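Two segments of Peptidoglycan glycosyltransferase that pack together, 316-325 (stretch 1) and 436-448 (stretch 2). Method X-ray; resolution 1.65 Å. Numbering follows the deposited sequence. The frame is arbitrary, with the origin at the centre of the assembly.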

# COMPACT_ATOMS: atom_id res chain seq x y z
N THR A 316 -19.97 5.49 3.30
CA THR A 316 -19.76 4.23 4.00
C THR A 316 -18.27 4.08 4.31
O THR A 316 -17.43 4.81 3.79
CB THR A 316 -20.20 3.04 3.17
OG1 THR A 316 -19.43 3.02 1.95
CG2 THR A 316 -21.69 3.11 2.84
N VAL A 317 -17.95 3.10 5.16
CA VAL A 317 -16.55 2.78 5.40
C VAL A 317 -15.86 2.44 4.08
O VAL A 317 -14.73 2.87 3.83
CB VAL A 317 -16.44 1.63 6.42
CG1 VAL A 317 -15.03 1.03 6.42
CG2 VAL A 317 -16.80 2.15 7.80
N GLY A 318 -16.54 1.71 3.20
CA GLY A 318 -15.97 1.46 1.88
C GLY A 318 -15.75 2.75 1.11
O GLY A 318 -14.71 2.92 0.45
N GLY A 319 -16.70 3.68 1.21
CA GLY A 319 -16.54 4.97 0.56
C GLY A 319 -15.38 5.78 1.09
O GLY A 319 -14.77 6.57 0.36
N VAL A 320 -15.04 5.59 2.37
CA VAL A 320 -13.88 6.28 2.94
C VAL A 320 -12.60 5.85 2.22
O VAL A 320 -11.73 6.68 1.94
CB VAL A 320 -13.80 6.04 4.46
CG1 VAL A 320 -12.43 6.44 5.00
CG2 VAL A 320 -14.90 6.80 5.16
N ILE A 321 -12.50 4.57 1.87
CA ILE A 321 -11.36 4.10 1.07
C ILE A 321 -11.47 4.60 -0.36
O ILE A 321 -10.50 5.12 -0.93
CB ILE A 321 -11.26 2.56 1.13
CG1 ILE A 321 -10.90 2.12 2.55
CG2 ILE A 321 -10.23 2.06 0.13
CD1 ILE A 321 -9.57 2.69 3.05
N GLN A 322 -12.66 4.46 -0.97
CA GLN A 322 -12.87 4.91 -2.34
C GLN A 322 -12.46 6.36 -2.56
O GLN A 322 -11.81 6.69 -3.56
CB GLN A 322 -14.35 4.72 -2.71
CG GLN A 322 -14.72 5.12 -4.12
CD GLN A 322 -16.22 5.29 -4.25
OE1 GLN A 322 -16.87 5.81 -3.34
NE2 GLN A 322 -16.78 4.82 -5.36
N LYS A 323 -12.84 7.25 -1.64
CA LYS A 323 -12.60 8.68 -1.78
C LYS A 323 -11.31 9.14 -1.13
O LYS A 323 -10.97 10.33 -1.23
CB LYS A 323 -13.79 9.45 -1.19
CG LYS A 323 -15.13 9.13 -1.86
CD LYS A 323 -15.14 9.51 -3.34
CE LYS A 323 -16.52 9.30 -3.94
NZ LYS A 323 -16.55 9.64 -5.38
N SER A 324 -10.59 8.24 -0.47
CA SER A 324 -9.32 8.56 0.19
C SER A 324 -9.49 9.68 1.21
O SER A 324 -8.68 10.60 1.30
CB SER A 324 -8.24 8.92 -0.83
OG SER A 324 -6.95 8.79 -0.26
N SER A 325 -10.55 9.57 2.02
CA SER A 325 -10.91 10.63 2.95
C SER A 325 -10.01 10.60 4.19
O SER A 325 -9.97 9.58 4.90
CB SER A 325 -12.38 10.48 3.35
OG SER A 325 -12.75 11.37 4.39
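Stretch 2 (436-448) TMLETVVAPGGTS

Stretch 2 enters already helical from Thr436, running the same general way as helix 317-323: the axes of 436-442 and 317-323 cross at -38° and come within 8.0 Å. Gly318 lies over Met437 (CA to CA 5.5 Å) and Gln322 over Val441 (CA to CA 4.8 Å), so a step of four residues on each helix keeps the register.

Met437 fills the opening half of the contact. Its CB points toward stretch 1, and with chi1 m and chi2 and chi3 both t the chain runs out extended, laying SD 3.8 Å from Gly318 CA and CE 4.0 Å from Val317 CG1. The thioether lies against the backbone of Gly318, although a CB there would have room, so the contact does not by itself require glycine. One turn later Ile321, m at both chi angles, points toward stretch 2 and sets CG2 4.0 Å from Met437 CB and 3.9 Å from CG2 of Val441, which is t.

Thr440 takes chi1 p, at 72°, which turns OG1 back along its own helix to donate to Met437 O at 2.7 Å. The same OG1 packs 3.3 Å from Gln322 CB and accepts from water 1, which also donates weakly to Gly318 O.

Past the helix, a type II turn from Ala443 to Gly446 carries the chain across the end of helix 317-323. Gly445, at phi 95°, needs to be glycine; a CB there would also sit 3.0 Å from Gln322 NE2. Lys323 starts away from stretch 2, but two m torsions followed by two t bring its amine back, and NZ donates to Gly445 O at 2.8 Å. Gln322, extended through chi2, passes CG 3.5 Å from Gly445 O and reaches water 3 with NE2; that water donates to Thr440 O and Pro444 O. Finally, Thr447 N makes a weak 3.5 Å bond to Gln322 O, while its CG2 rests 3.6 Å from Lys323 O.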

# COMPACT_ATOMS: atom_id res chain seq x y z
N THR A 436 -12.16 -5.79 -1.78
CA THR A 436 -13.29 -5.22 -2.51
C THR A 436 -13.22 -3.70 -2.51
O THR A 436 -13.43 -3.06 -3.55
CB THR A 436 -14.61 -5.73 -1.89
OG1 THR A 436 -14.69 -7.15 -2.06
CG2 THR A 436 -15.85 -5.07 -2.55
N MET A 437 -12.89 -3.10 -1.36
CA MET A 437 -12.77 -1.65 -1.29
C MET A 437 -11.61 -1.15 -2.16
O MET A 437 -11.72 -0.09 -2.79
CB MET A 437 -12.58 -1.21 0.16
CG MET A 437 -13.77 -1.57 1.04
SD MET A 437 -13.35 -1.15 2.74
CE MET A 437 -14.82 -1.74 3.60
N LEU A 438 -10.50 -1.89 -2.19
CA LEU A 438 -9.35 -1.44 -2.98
C LEU A 438 -9.67 -1.40 -4.47
O LEU A 438 -9.11 -0.57 -5.19
CB LEU A 438 -8.15 -2.34 -2.73
CG LEU A 438 -7.47 -2.23 -1.36
CD1 LEU A 438 -6.32 -3.23 -1.30
CD2 LEU A 438 -6.95 -0.81 -1.08
N GLU A 439 -10.55 -2.28 -4.94
CA GLU A 439 -10.96 -2.21 -6.35
C GLU A 439 -11.67 -0.90 -6.66
O GLU A 439 -11.56 -0.40 -7.79
CB GLU A 439 -11.90 -3.37 -6.71
CG GLU A 439 -11.27 -4.73 -6.70
CD GLU A 439 -12.19 -5.78 -7.32
OE1 GLU A 439 -12.55 -5.65 -8.51
OE2 GLU A 439 -12.58 -6.71 -6.58
N THR A 440 -12.43 -0.35 -5.70
CA THR A 440 -13.17 0.87 -6.00
C THR A 440 -12.24 2.06 -6.19
O THR A 440 -12.65 3.06 -6.79
CB THR A 440 -14.20 1.19 -4.90
OG1 THR A 440 -13.55 1.65 -3.70
CG2 THR A 440 -15.08 -0.03 -4.60
N VAL A 441 -11.00 1.96 -5.72
CA VAL A 441 -10.05 3.06 -5.82
C VAL A 441 -9.73 3.38 -7.27
O VAL A 441 -9.52 4.54 -7.64
CB VAL A 441 -8.77 2.72 -5.03
CG1 VAL A 441 -7.68 3.76 -5.29
CG2 VAL A 441 -9.06 2.59 -3.54
N VAL A 442 -9.67 2.35 -8.13
CA VAL A 442 -9.26 2.54 -9.51
C VAL A 442 -10.44 2.56 -10.48
O VAL A 442 -10.25 2.83 -11.68
CB VAL A 442 -8.24 1.46 -9.95
CG1 VAL A 442 -7.07 1.44 -8.99
CG2 VAL A 442 -8.92 0.09 -10.04
N ALA A 443 -11.66 2.27 -10.00
CA ALA A 443 -12.89 2.33 -10.78
C ALA A 443 -13.44 3.74 -10.80
O ALA A 443 -13.04 4.58 -9.98
CB ALA A 443 -13.92 1.37 -10.18
N PRO A 444 -14.35 4.06 -11.72
CA PRO A 444 -15.01 5.37 -11.67
C PRO A 444 -15.58 5.63 -10.29
O PRO A 444 -16.17 4.74 -9.67
CB PRO A 444 -16.10 5.25 -12.74
CG PRO A 444 -15.57 4.25 -13.70
CD PRO A 444 -14.80 3.26 -12.88
N GLY A 445 -15.41 6.86 -9.81
CA GLY A 445 -15.76 7.23 -8.46
C GLY A 445 -14.61 7.15 -7.48
O GLY A 445 -14.68 7.77 -6.41
N GLY A 446 -13.56 6.40 -7.81
CA GLY A 446 -12.37 6.34 -6.98
C GLY A 446 -11.37 7.40 -7.38
O GLY A 446 -11.53 8.09 -8.38
N THR A 447 -10.30 7.52 -6.59
CA THR A 447 -9.38 8.64 -6.77
C THR A 447 -8.15 8.30 -7.60
O THR A 447 -7.37 9.22 -7.90
CB THR A 447 -8.92 9.19 -5.41
OG1 THR A 447 -8.30 8.14 -4.66
CG2 THR A 447 -10.10 9.76 -4.63
N SER A 448 -7.96 7.04 -8.00
CA SER A 448 -6.76 6.63 -8.73
C SER A 448 -7.12 5.85 -9.99
O SER A 448 -6.68 4.71 -10.18
CB SER A 448 -5.85 5.81 -7.82
OG SER A 448 -5.44 6.59 -6.71
O HOH W 1 -15.14 1.02 -1.49
O HOH W 2 -8.70 6.12 -2.98
O HOH W 3 -15.30 3.46 -7.39